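Local structure of zonadhesin (Komagataella phaffii, 5FX8) at residues 188-193 / 265-270; 161-166 / 301-306; 46-51 / 129-134; 2-7 / 136-141. The protein is probably a cell-surface adhesin, represented here by its N-terminal domain, that may take part in cell-cell interaction by binding other proteins through polar contacts. One frame throughout, in Å; residues are numbered along the deposited sequence.

Contact 1: 188-193 / 265-270; sequences GTFDCS and FLSNLA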
# COMPACT_ATOMS: atom_id res chain seq x y z
N GLY C 188 -8.54 -28.95 -47.07
CA GLY C 188 -9.69 -28.86 -46.19
C GLY C 188 -10.20 -27.44 -45.98
O GLY C 188 -9.60 -26.45 -46.38
N THR C 189 -11.36 -27.37 -45.34
CA THR C 189 -11.99 -26.11 -44.96
C THR C 189 -12.28 -26.12 -43.47
O THR C 189 -13.10 -26.92 -43.00
CB THR C 189 -13.29 -25.86 -45.74
OG1 THR C 189 -12.97 -25.47 -47.08
CG2 THR C 189 -14.08 -24.75 -45.10
N PHE C 190 -11.63 -25.22 -42.73
CA PHE C 190 -11.77 -25.18 -41.27
C PHE C 190 -13.14 -24.68 -40.87
O PHE C 190 -13.68 -23.75 -41.48
CB PHE C 190 -10.70 -24.28 -40.65
CG PHE C 190 -9.35 -24.93 -40.56
CD1 PHE C 190 -9.21 -26.17 -39.97
CD2 PHE C 190 -8.23 -24.31 -41.09
CE1 PHE C 190 -7.96 -26.77 -39.90
CE2 PHE C 190 -6.99 -24.93 -41.03
CZ PHE C 190 -6.86 -26.15 -40.44
N ASP C 191 -13.72 -25.30 -39.85
CA ASP C 191 -14.99 -24.89 -39.26
C ASP C 191 -14.69 -23.98 -38.08
O ASP C 191 -14.30 -24.43 -37.00
CB ASP C 191 -15.81 -26.11 -38.84
CG ASP C 191 -17.21 -25.74 -38.37
OD1 ASP C 191 -17.48 -24.55 -38.14
OD2 ASP C 191 -18.04 -26.66 -38.23
N CYS C 192 -14.88 -22.68 -38.28
CA CYS C 192 -14.49 -21.72 -37.28
C CYS C 192 -15.43 -21.73 -36.10
O CYS C 192 -15.07 -21.24 -35.03
CB CYS C 192 -14.42 -20.35 -37.92
SG CYS C 192 -13.26 -20.43 -39.28
N SER C 193 -16.59 -22.30 -36.26
CA SER C 193 -17.49 -22.51 -35.15
C SER C 193 -17.09 -23.70 -34.29
O SER C 193 -17.81 -24.03 -33.35
CB SER C 193 -18.90 -22.66 -35.71
OG SER C 193 -19.73 -23.37 -34.82
N PHE C 265 -9.24 -28.41 -33.50
CA PHE C 265 -9.91 -27.71 -34.59
C PHE C 265 -10.36 -28.68 -35.68
O PHE C 265 -9.57 -29.50 -36.17
CB PHE C 265 -9.05 -26.59 -35.19
CG PHE C 265 -7.63 -26.94 -35.37
CD1 PHE C 265 -6.76 -26.92 -34.30
CD2 PHE C 265 -7.13 -27.24 -36.62
CE1 PHE C 265 -5.44 -27.23 -34.46
CE2 PHE C 265 -5.81 -27.54 -36.81
CZ PHE C 265 -4.96 -27.53 -35.73
N LEU C 266 -11.62 -28.57 -36.06
CA LEU C 266 -12.22 -29.46 -37.03
C LEU C 266 -11.94 -28.95 -38.43
O LEU C 266 -11.92 -27.74 -38.70
CB LEU C 266 -13.72 -29.54 -36.81
CG LEU C 266 -14.59 -30.55 -37.56
CD1 LEU C 266 -14.14 -31.92 -37.21
CD2 LEU C 266 -16.04 -30.39 -37.18
N SER C 267 -11.74 -29.89 -39.34
CA SER C 267 -11.59 -29.59 -40.76
C SER C 267 -12.53 -30.49 -41.54
O SER C 267 -12.37 -31.71 -41.55
CB SER C 267 -10.14 -29.78 -41.19
OG SER C 267 -9.96 -29.38 -42.53
N ASN C 268 -13.53 -29.89 -42.18
CA ASN C 268 -14.41 -30.62 -43.09
C ASN C 268 -13.72 -30.84 -44.44
O ASN C 268 -13.05 -29.96 -44.96
CB ASN C 268 -15.71 -29.86 -43.26
CG ASN C 268 -16.54 -29.86 -42.00
OD1 ASN C 268 -16.80 -30.92 -41.43
ND2 ASN C 268 -16.95 -28.69 -41.54
N LEU C 269 -13.89 -32.04 -44.99
CA LEU C 269 -13.26 -32.42 -46.25
C LEU C 269 -14.31 -32.78 -47.30
O LEU C 269 -15.39 -33.27 -46.98
CB LEU C 269 -12.33 -33.62 -46.05
CG LEU C 269 -11.27 -33.43 -44.98
CD1 LEU C 269 -10.59 -34.74 -44.64
CD2 LEU C 269 -10.25 -32.40 -45.43
N ALA C 270 -13.97 -32.53 -48.56
CA ALA C 270 -14.78 -33.07 -49.64
C ALA C 270 -14.71 -34.59 -49.63
O ALA C 270 -13.71 -35.17 -49.20
CB ALA C 270 -14.31 -32.55 -51.00

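Contact 2: 161-166 / 301-306; sequences GGVEWF and EPFYRA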
# COMPACT_ATOMS: atom_id res chain seq x y z
N GLY C 161 -16.53 -36.17 -41.93
CA GLY C 161 -16.26 -34.82 -42.38
C GLY C 161 -15.06 -34.59 -43.27
O GLY C 161 -15.24 -34.25 -44.42
N GLY C 162 -13.84 -34.73 -42.75
CA GLY C 162 -13.66 -34.99 -41.35
C GLY C 162 -12.30 -35.32 -40.79
O GLY C 162 -11.98 -36.48 -40.65
N VAL C 163 -11.51 -34.30 -40.44
CA VAL C 163 -10.36 -34.47 -39.56
C VAL C 163 -10.56 -33.59 -38.34
O VAL C 163 -10.79 -32.38 -38.48
CB VAL C 163 -9.03 -34.07 -40.21
CG1 VAL C 163 -7.92 -34.84 -39.57
CG2 VAL C 163 -9.08 -34.24 -41.64
N GLU C 164 -10.42 -34.16 -37.17
CA GLU C 164 -10.25 -33.37 -35.96
C GLU C 164 -8.77 -33.40 -35.61
O GLU C 164 -8.19 -34.48 -35.43
CB GLU C 164 -11.11 -33.93 -34.83
CG GLU C 164 -11.16 -33.03 -33.62
CD GLU C 164 -12.04 -33.57 -32.53
OE1 GLU C 164 -12.47 -34.76 -32.61
OE2 GLU C 164 -12.29 -32.80 -31.58
N TRP C 165 -8.15 -32.23 -35.59
CA TRP C 165 -6.76 -32.10 -35.21
C TRP C 165 -6.67 -31.80 -33.73
O TRP C 165 -7.50 -31.06 -33.19
CB TRP C 165 -6.08 -30.98 -35.98
CG TRP C 165 -6.04 -31.13 -37.42
CD1 TRP C 165 -6.84 -30.53 -38.34
CD2 TRP C 165 -5.11 -31.92 -38.16
NE1 TRP C 165 -6.47 -30.88 -39.60
CE2 TRP C 165 -5.41 -31.75 -39.52
CE3 TRP C 165 -4.06 -32.76 -37.80
CZ2 TRP C 165 -4.71 -32.39 -40.53
CZ3 TRP C 165 -3.35 -33.39 -38.80
CH2 TRP C 165 -3.67 -33.20 -40.15
N PHE C 166 -5.67 -32.38 -33.07
CA PHE C 166 -5.33 -32.07 -31.69
C PHE C 166 -3.90 -31.56 -31.65
O PHE C 166 -3.00 -32.19 -32.20
CB PHE C 166 -5.45 -33.29 -30.76
CG PHE C 166 -6.87 -33.72 -30.48
CD1 PHE C 166 -7.93 -32.87 -30.74
CD2 PHE C 166 -7.14 -34.96 -29.96
CE1 PHE C 166 -9.24 -33.25 -30.49
CE2 PHE C 166 -8.44 -35.35 -29.70
CZ PHE C 166 -9.50 -34.48 -29.97
N GLU C 301 3.00 -33.53 -39.94
CA GLU C 301 2.45 -34.85 -40.23
C GLU C 301 1.15 -34.73 -41.04
O GLU C 301 0.23 -34.01 -40.62
CB GLU C 301 2.19 -35.62 -38.93
CG GLU C 301 2.04 -37.13 -39.11
CD GLU C 301 1.31 -37.79 -37.94
OE1 GLU C 301 0.95 -37.07 -36.98
OE2 GLU C 301 1.08 -39.03 -38.00
N PRO C 302 1.05 -35.40 -42.21
CA PRO C 302 -0.19 -35.39 -43.01
C PRO C 302 -1.31 -36.20 -42.41
O PRO C 302 -1.12 -36.90 -41.41
CB PRO C 302 0.24 -36.01 -44.34
CG PRO C 302 1.67 -36.00 -44.35
CD PRO C 302 2.14 -36.06 -42.93
N PHE C 303 -2.47 -36.14 -43.03
CA PHE C 303 -3.62 -36.96 -42.68
C PHE C 303 -3.96 -37.87 -43.84
O PHE C 303 -3.91 -37.47 -45.01
CB PHE C 303 -4.82 -36.11 -42.32
CG PHE C 303 -6.07 -36.90 -42.07
CD1 PHE C 303 -6.19 -37.67 -40.95
CD2 PHE C 303 -7.13 -36.83 -42.94
CE1 PHE C 303 -7.33 -38.37 -40.71
CE2 PHE C 303 -8.28 -37.53 -42.70
CZ PHE C 303 -8.38 -38.30 -41.59
N TYR C 304 -4.32 -39.11 -43.51
CA TYR C 304 -4.59 -40.15 -44.48
C TYR C 304 -5.92 -40.79 -44.14
O TYR C 304 -6.24 -41.01 -42.97
CB TYR C 304 -3.49 -41.20 -44.50
CG TYR C 304 -2.14 -40.71 -44.97
CD1 TYR C 304 -1.94 -40.32 -46.29
CD2 TYR C 304 -1.06 -40.68 -44.11
CE1 TYR C 304 -0.73 -39.90 -46.72
CE2 TYR C 304 0.17 -40.26 -44.54
CZ TYR C 304 0.33 -39.88 -45.85
OH TYR C 304 1.54 -39.45 -46.32
N ARG C 305 -6.72 -41.06 -45.17
CA ARG C 305 -8.02 -41.64 -44.92
C ARG C 305 -8.07 -43.14 -45.15
O ARG C 305 -8.97 -43.79 -44.63
CB ARG C 305 -9.07 -40.93 -45.76
CG ARG C 305 -9.24 -39.48 -45.38
CD ARG C 305 -10.26 -38.78 -46.21
NE ARG C 305 -11.49 -38.54 -45.48
CZ ARG C 305 -12.48 -37.78 -45.94
NH1 ARG C 305 -12.36 -37.20 -47.12
NH2 ARG C 305 -13.57 -37.61 -45.23
N ALA C 306 -7.14 -43.71 -45.89
CA ALA C 306 -7.25 -45.11 -46.25
C ALA C 306 -5.88 -45.78 -46.19
O ALA C 306 -4.85 -45.13 -46.18
CB ALA C 306 -7.85 -45.27 -47.65

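Contact 3: 46-51 / 129-134; sequences IEVSIP and FDFETS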
# COMPACT_ATOMS: atom_id res chain seq x y z
N ILE C 46 1.05 -67.02 -52.90
CA ILE C 46 1.73 -66.99 -51.63
C ILE C 46 0.75 -66.42 -50.62
O ILE C 46 0.34 -65.27 -50.74
CB ILE C 46 3.01 -66.14 -51.67
CG1 ILE C 46 3.87 -66.56 -52.85
CG2 ILE C 46 3.76 -66.29 -50.38
CD1 ILE C 46 5.18 -65.85 -52.93
N GLU C 47 0.37 -67.24 -49.65
CA GLU C 47 -0.60 -66.84 -48.64
C GLU C 47 0.12 -66.44 -47.36
O GLU C 47 0.94 -67.20 -46.84
CB GLU C 47 -1.57 -67.98 -48.39
CG GLU C 47 -2.44 -68.23 -49.58
CD GLU C 47 -3.61 -69.08 -49.22
OE1 GLU C 47 -3.47 -69.91 -48.31
OE2 GLU C 47 -4.69 -68.89 -49.84
N VAL C 48 -0.18 -65.24 -46.86
CA VAL C 48 0.39 -64.71 -45.62
C VAL C 48 -0.75 -64.23 -44.74
O VAL C 48 -1.56 -63.40 -45.16
CB VAL C 48 1.38 -63.55 -45.84
CG1 VAL C 48 2.06 -63.23 -44.54
CG2 VAL C 48 2.41 -63.87 -46.86
N SER C 49 -0.79 -64.73 -43.52
CA SER C 49 -1.86 -64.32 -42.62
C SER C 49 -1.44 -63.03 -41.94
O SER C 49 -0.27 -62.83 -41.62
CB SER C 49 -2.15 -65.40 -41.60
OG SER C 49 -1.03 -65.57 -40.76
N ILE C 50 -2.40 -62.13 -41.78
CA ILE C 50 -2.19 -60.87 -41.07
C ILE C 50 -2.81 -61.03 -39.69
O ILE C 50 -3.95 -61.49 -39.58
CB ILE C 50 -2.84 -59.69 -41.83
CG1 ILE C 50 -1.90 -59.12 -42.90
CG2 ILE C 50 -3.22 -58.57 -40.89
CD1 ILE C 50 -1.65 -60.03 -44.04
N PRO C 51 -2.09 -60.70 -38.62
CA PRO C 51 -2.66 -60.85 -37.27
C PRO C 51 -3.88 -59.97 -37.08
O PRO C 51 -3.95 -58.86 -37.59
CB PRO C 51 -1.51 -60.42 -36.36
CG PRO C 51 -0.61 -59.63 -37.21
CD PRO C 51 -0.71 -60.21 -38.57
N PHE C 129 4.03 -58.87 -33.84
CA PHE C 129 2.98 -59.25 -34.77
C PHE C 129 3.40 -60.55 -35.42
O PHE C 129 4.52 -60.66 -35.91
CB PHE C 129 2.76 -58.20 -35.85
CG PHE C 129 2.51 -56.82 -35.35
CD1 PHE C 129 1.24 -56.43 -34.97
CD2 PHE C 129 3.52 -55.89 -35.31
CE1 PHE C 129 1.00 -55.17 -34.54
CE2 PHE C 129 3.28 -54.63 -34.89
CZ PHE C 129 2.02 -54.27 -34.51
N ASP C 130 2.51 -61.53 -35.43
CA ASP C 130 2.81 -62.84 -36.00
C ASP C 130 2.20 -62.96 -37.39
O ASP C 130 0.98 -63.00 -37.54
CB ASP C 130 2.29 -63.95 -35.08
CG ASP C 130 3.03 -64.01 -33.78
OD1 ASP C 130 4.20 -63.59 -33.75
OD2 ASP C 130 2.45 -64.48 -32.78
N PHE C 131 3.05 -63.02 -38.41
CA PHE C 131 2.62 -63.35 -39.77
C PHE C 131 2.99 -64.80 -40.08
O PHE C 131 4.16 -65.19 -39.96
CB PHE C 131 3.26 -62.39 -40.78
CG PHE C 131 2.95 -60.95 -40.53
CD1 PHE C 131 3.76 -60.19 -39.71
CD2 PHE C 131 1.85 -60.35 -41.10
CE1 PHE C 131 3.48 -58.89 -39.46
CE2 PHE C 131 1.57 -59.05 -40.85
CZ PHE C 131 2.38 -58.31 -40.02
N GLU C 132 2.00 -65.60 -40.44
CA GLU C 132 2.22 -67.01 -40.75
C GLU C 132 2.23 -67.23 -42.26
O GLU C 132 1.30 -66.82 -42.96
CB GLU C 132 1.15 -67.88 -40.09
CG GLU C 132 1.30 -67.92 -38.58
CD GLU C 132 0.80 -69.20 -37.96
OE1 GLU C 132 0.42 -70.12 -38.72
OE2 GLU C 132 0.78 -69.29 -36.71
N THR C 133 3.31 -67.83 -42.75
CA THR C 133 3.30 -68.38 -44.09
C THR C 133 3.17 -69.89 -44.00
O THR C 133 2.56 -70.41 -43.06
CB THR C 133 4.57 -68.01 -44.85
OG1 THR C 133 5.68 -68.68 -44.26
CG2 THR C 133 4.79 -66.52 -44.80
N SER C 134 3.73 -70.61 -44.97
CA SER C 134 3.59 -72.05 -44.98
C SER C 134 4.77 -72.73 -44.32
O SER C 134 4.61 -73.73 -43.63
CB SER C 134 3.41 -72.57 -46.41
OG SER C 134 4.39 -72.04 -47.28

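Contact 4: 2-7 / 136-141; sequences FPISDI and QTYSPS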
# COMPACT_ATOMS: atom_id res chain seq x y z
N PHE C 2 9.33 -68.54 -49.46
CA PHE C 2 10.11 -68.07 -50.60
C PHE C 2 9.19 -67.71 -51.75
O PHE C 2 8.24 -68.43 -52.05
CB PHE C 2 11.11 -69.14 -51.03
CG PHE C 2 11.95 -68.74 -52.21
CD1 PHE C 2 11.49 -68.92 -53.50
CD2 PHE C 2 13.20 -68.22 -52.02
CE1 PHE C 2 12.26 -68.54 -54.56
CE2 PHE C 2 13.98 -67.87 -53.08
CZ PHE C 2 13.51 -68.03 -54.35
N PRO C 3 9.45 -66.58 -52.40
CA PRO C 3 10.59 -65.69 -52.21
C PRO C 3 10.41 -64.57 -51.17
O PRO C 3 11.09 -63.56 -51.24
CB PRO C 3 10.76 -65.10 -53.60
CG PRO C 3 9.37 -65.02 -54.11
CD PRO C 3 8.68 -66.22 -53.60
N ILE C 4 9.52 -64.74 -50.19
CA ILE C 4 9.47 -63.75 -49.12
C ILE C 4 10.67 -63.96 -48.21
O ILE C 4 10.84 -65.05 -47.65
CB ILE C 4 8.16 -63.87 -48.33
CG1 ILE C 4 6.99 -63.44 -49.19
CG2 ILE C 4 8.25 -63.06 -47.06
CD1 ILE C 4 5.71 -63.52 -48.48
N SER C 5 11.50 -62.93 -48.05
CA SER C 5 12.67 -63.01 -47.19
C SER C 5 12.47 -62.38 -45.82
O SER C 5 13.24 -62.67 -44.90
CB SER C 5 13.88 -62.34 -47.85
OG SER C 5 13.59 -61.02 -48.27
N ASP C 6 11.46 -61.52 -45.68
CA ASP C 6 11.27 -60.77 -44.46
C ASP C 6 9.91 -60.10 -44.51
O ASP C 6 9.39 -59.82 -45.59
CB ASP C 6 12.36 -59.73 -44.27
CG ASP C 6 12.51 -59.36 -42.85
OD1 ASP C 6 11.88 -60.06 -42.03
OD2 ASP C 6 13.25 -58.41 -42.57
N ILE C 7 9.35 -59.85 -43.32
CA ILE C 7 8.13 -59.07 -43.13
C ILE C 7 8.39 -58.10 -41.97
O ILE C 7 8.62 -58.53 -40.84
CB ILE C 7 6.90 -59.95 -42.85
CG1 ILE C 7 6.66 -60.93 -44.00
CG2 ILE C 7 5.67 -59.12 -42.71
CD1 ILE C 7 5.53 -61.92 -43.74
N GLN C 136 7.19 -70.85 -42.41
CA GLN C 136 7.89 -69.96 -41.50
C GLN C 136 6.90 -68.98 -40.91
O GLN C 136 5.87 -68.69 -41.51
CB GLN C 136 9.01 -69.20 -42.20
CG GLN C 136 9.96 -68.53 -41.26
CD GLN C 136 11.06 -67.82 -41.99
OE1 GLN C 136 11.34 -68.12 -43.14
NE2 GLN C 136 11.69 -66.86 -41.32
N THR C 137 7.22 -68.51 -39.71
CA THR C 137 6.48 -67.45 -39.05
C THR C 137 7.40 -66.25 -38.89
O THR C 137 8.55 -66.39 -38.47
CB THR C 137 5.94 -67.88 -37.69
OG1 THR C 137 4.82 -68.74 -37.86
CG2 THR C 137 5.47 -66.69 -36.97
N TYR C 138 6.91 -65.07 -39.27
CA TYR C 138 7.64 -63.83 -39.12
C TYR C 138 7.04 -63.03 -37.98
O TYR C 138 5.82 -62.83 -37.94
CB TYR C 138 7.60 -63.02 -40.41
CG TYR C 138 8.31 -63.62 -41.57
CD1 TYR C 138 7.65 -64.49 -42.42
CD2 TYR C 138 9.62 -63.29 -41.84
CE1 TYR C 138 8.30 -65.03 -43.50
CE2 TYR C 138 10.27 -63.82 -42.92
CZ TYR C 138 9.61 -64.68 -43.74
OH TYR C 138 10.27 -65.21 -44.82
N SER C 139 7.88 -62.56 -37.07
CA SER C 139 7.42 -61.89 -35.85
C SER C 139 8.16 -60.58 -35.61
O SER C 139 8.89 -60.45 -34.62
CB SER C 139 7.57 -62.80 -34.64
OG SER C 139 6.68 -63.87 -34.77
N PRO C 140 7.96 -59.58 -36.46
CA PRO C 140 8.51 -58.26 -36.17
C PRO C 140 7.91 -57.68 -34.91
O PRO C 140 6.81 -58.03 -34.48
CB PRO C 140 8.11 -57.43 -37.39
CG PRO C 140 6.89 -58.11 -37.89
CD PRO C 140 7.13 -59.57 -37.68
N SER C 141 8.65 -56.75 -34.32
CA SER C 141 8.29 -56.20 -33.03
C SER C 141 8.22 -54.68 -33.08
O SER C 141 9.02 -54.04 -33.76
CB SER C 141 9.28 -56.64 -31.97
OG SER C 141 8.59 -56.91 -30.77

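Contact 1: 188-193 / 265-270
With CG of Phe190 anti to its own carbonyl carbon and CG of Phe265 between the backbone N and the carbonyl carbon (chi1 42°), the two side chains run alongside each other, pointing the same way. Phe190 CE1 comes to the rim of its neighbour, 3.4 Å from Phe265 CD2. Their planes are 71° apart, neither a parallel stack nor a clear T-shape. Leu266 O lies in the plane of the Phe190 ring at its edge, 3.4 Å from CD1, and the same oxygen accepts Asp191 N at 3.2 Å from above the carbonyl plane. Ser267, opposite Phe190 in a non-hydrogen-bonded pair, sets its CB 3.9 Å from Phe190 CD1. Thr189 and Asn268 form the next antiparallel pair, hydrogen-bonded both ways, with Thr189 N to Asn268 O at 3.1 Å and 168°. Beyond it, Leu269 CD2 packs on Gly188 CA at 3.7 Å. At the other end Asp191 OD1 accepts Ser193 N in an Asx turn, where the chain turns a corner beside the Cys192–Cys242 disulfide. Strand 260-268 lies between strands 189-200 and 162-170 of one sheet in the second cohesin-like domain; both rings reach strands 176-186 and 246-252 of the other sheet, where Gln185 bonds Ser267 OG.

Contact 2: 161-166 / 301-306
Val163 and Phe303 lie on segments running nearly antiparallel, end-to-end directions 159° apart, yet their CA atoms are 7.8 Å from each other, a spacing bridged by side chains and not by backbone pairing. The two side chains reach toward each other tip to tip. CG of Phe303 is anti to the backbone N (chi1 175°), and one face of the ring meets the valine: Val163 CG1 sits over the ring centre, 3.6 Å from the Phe303 centroid and 12° off the normal, a CH-pi contact. The second branch, Val163 CG2, covers the rim on the same face, 3.5 Å from Phe303 CD2. Here strand 162-170 of one antiparallel sheet faces strand 294-304 of another, the sandwich of the second cohesin-like domain, and these apolar groups fill the layer between them. Trp165 crosses Phe303 obliquely, bringing its far corner, CH2, to 3.8 Å from Phe303 CB. The same CH2 lies 4.0 Å from Glu301 O, a carbonyl that accepts a hydrogen bond from Lys154 NZ. Arg305, its chain bent at chi3, has NH2 3.8 Å from Gly161 O, next to the cis peptide that joins Gly161 to Gly162. NH1 of Arg305 is held by the carbonyls of Val273 and Ala270, and Tyr59, within the range of the first cohesin-like domain, meets the guanidinium in a cation-pi contact.

Contact 3: 46-51 / 129-134
Pro51 is the bump of this contact, and the face of Phe131 and CB of Phe129 shape the hollow that takes it. The pyrrolidine ring covers one face of Phe131: Pro51 CD lies 3.8 Å from the Phe131 centroid, 28° off the normal, while CG overhangs the rim of that face. The same CG also lies 3.9 Å from Phe129 CB, the two side chains crossing at about a right angle. Ile50 closes the edge of the Phe131 ring, its CG1 lying near the ring plane 4.0 Å from CE2. At the root of the aromatic side chain, Val48 CG1 packs 4.0 Å from Phe131 CB; the other branch, Val48 CG2, runs alongside Thr133 and comes 4.1 Å from Thr133 CG2. Between these apolar contacts the backbones are clasped at one place. Ser49 N donates to Glu132 O at 3.0 Å, nearly straight at 169°. Glu132 N in return is bound by Ser49 OG at 3.0 Å, the hydroxyl being placed between the backbone N and the carbonyl carbon (chi1 65°). Ser49 O takes a CA-H...O contact from Phe131 instead, at 3.5 Å from its CA. Strand 45-49 bonds strand 89-94 along its other edge, and the backbone of Phe131 bonds that of Tyr138 in strand 137-144, so the contact joins two sheets of the first cohesin-like domain. Chemically it is two-sided: buried hydrocarbon around Phe131, and a polar clasp beside the exposed Glu132 in which a serine side chain stands in for a backbone acceptor.

Contact 4: 2-7 / 136-141
Tyr138 meets Ile4 and Ile7 mainly through apolar contacts, and contributes more buried area than any other residue here. Ile7 crosses it at about a right angle. Because CG1 of Ile7 is anti to its own carbonyl carbon (chi1 -59°), this branch comes over the ring face, in a CH-pi contact 4.2 Å from the Tyr138 centroid and 20° off the normal. The methyl beyond it, Ile7 CD1, reaches 3.6 Å from Tyr138 CD1. Gln136 NE2 lies over the opposite face, offset toward the rim, so the ring is covered from both sides. Ile4 adds CG2, 3.9 Å from Tyr138 CZ, approaching obliquely. Among polar interactions, Tyr138 OH donates a weak hydrogen bond to Ile4 O at 2.9 Å, tying the tip of the ring to the backbone of strand 4-11. Asp6 OD1 accepts a weak bond from Ile7 N within its own segment, and also lies 3.9 Å from Tyr138 CD2, the carboxylate and ring planes being 41° apart. Further along, a carbon-to-carbonyl contact sets Pro140 CG 3.4 Å from Ile7 O. Phe131 and Val48 touch Ile7 from strands 126-132 and 45-49. Strand 4-11 pairs with 25-31, and strand 137-144 with 126-132; the contact is thus face-to-face packing of two sheets through aromatic and branched side chains, consistent with the beta-sandwich core of a cohesin-like domain.

How the contacts relate
The four contacts form two clusters on two cohesin-like domains. Contacts 1 and 2 lie 11 Å apart between centres and share a sheet: strands 260-268 and 162-170 are neighbours, joined by probable hydrogen bonds such as Ser267 N to Val163 O at 2.8 Å. Contacts 3 and 4 lie 8 Å apart, centre to centre, and are linked by adjacent strands 126-132 and 137-144; Asp130 OD1 probably bonds Ser139 OG at 2.7 Å. In each cluster one contact is nested in the chain loop closed by the other. Between clusters nothing touches; contacts 2 and 3 come closest, with nearest atoms about 14 Å apart, while the centres of contacts 1 and 4 are about 42 Å apart.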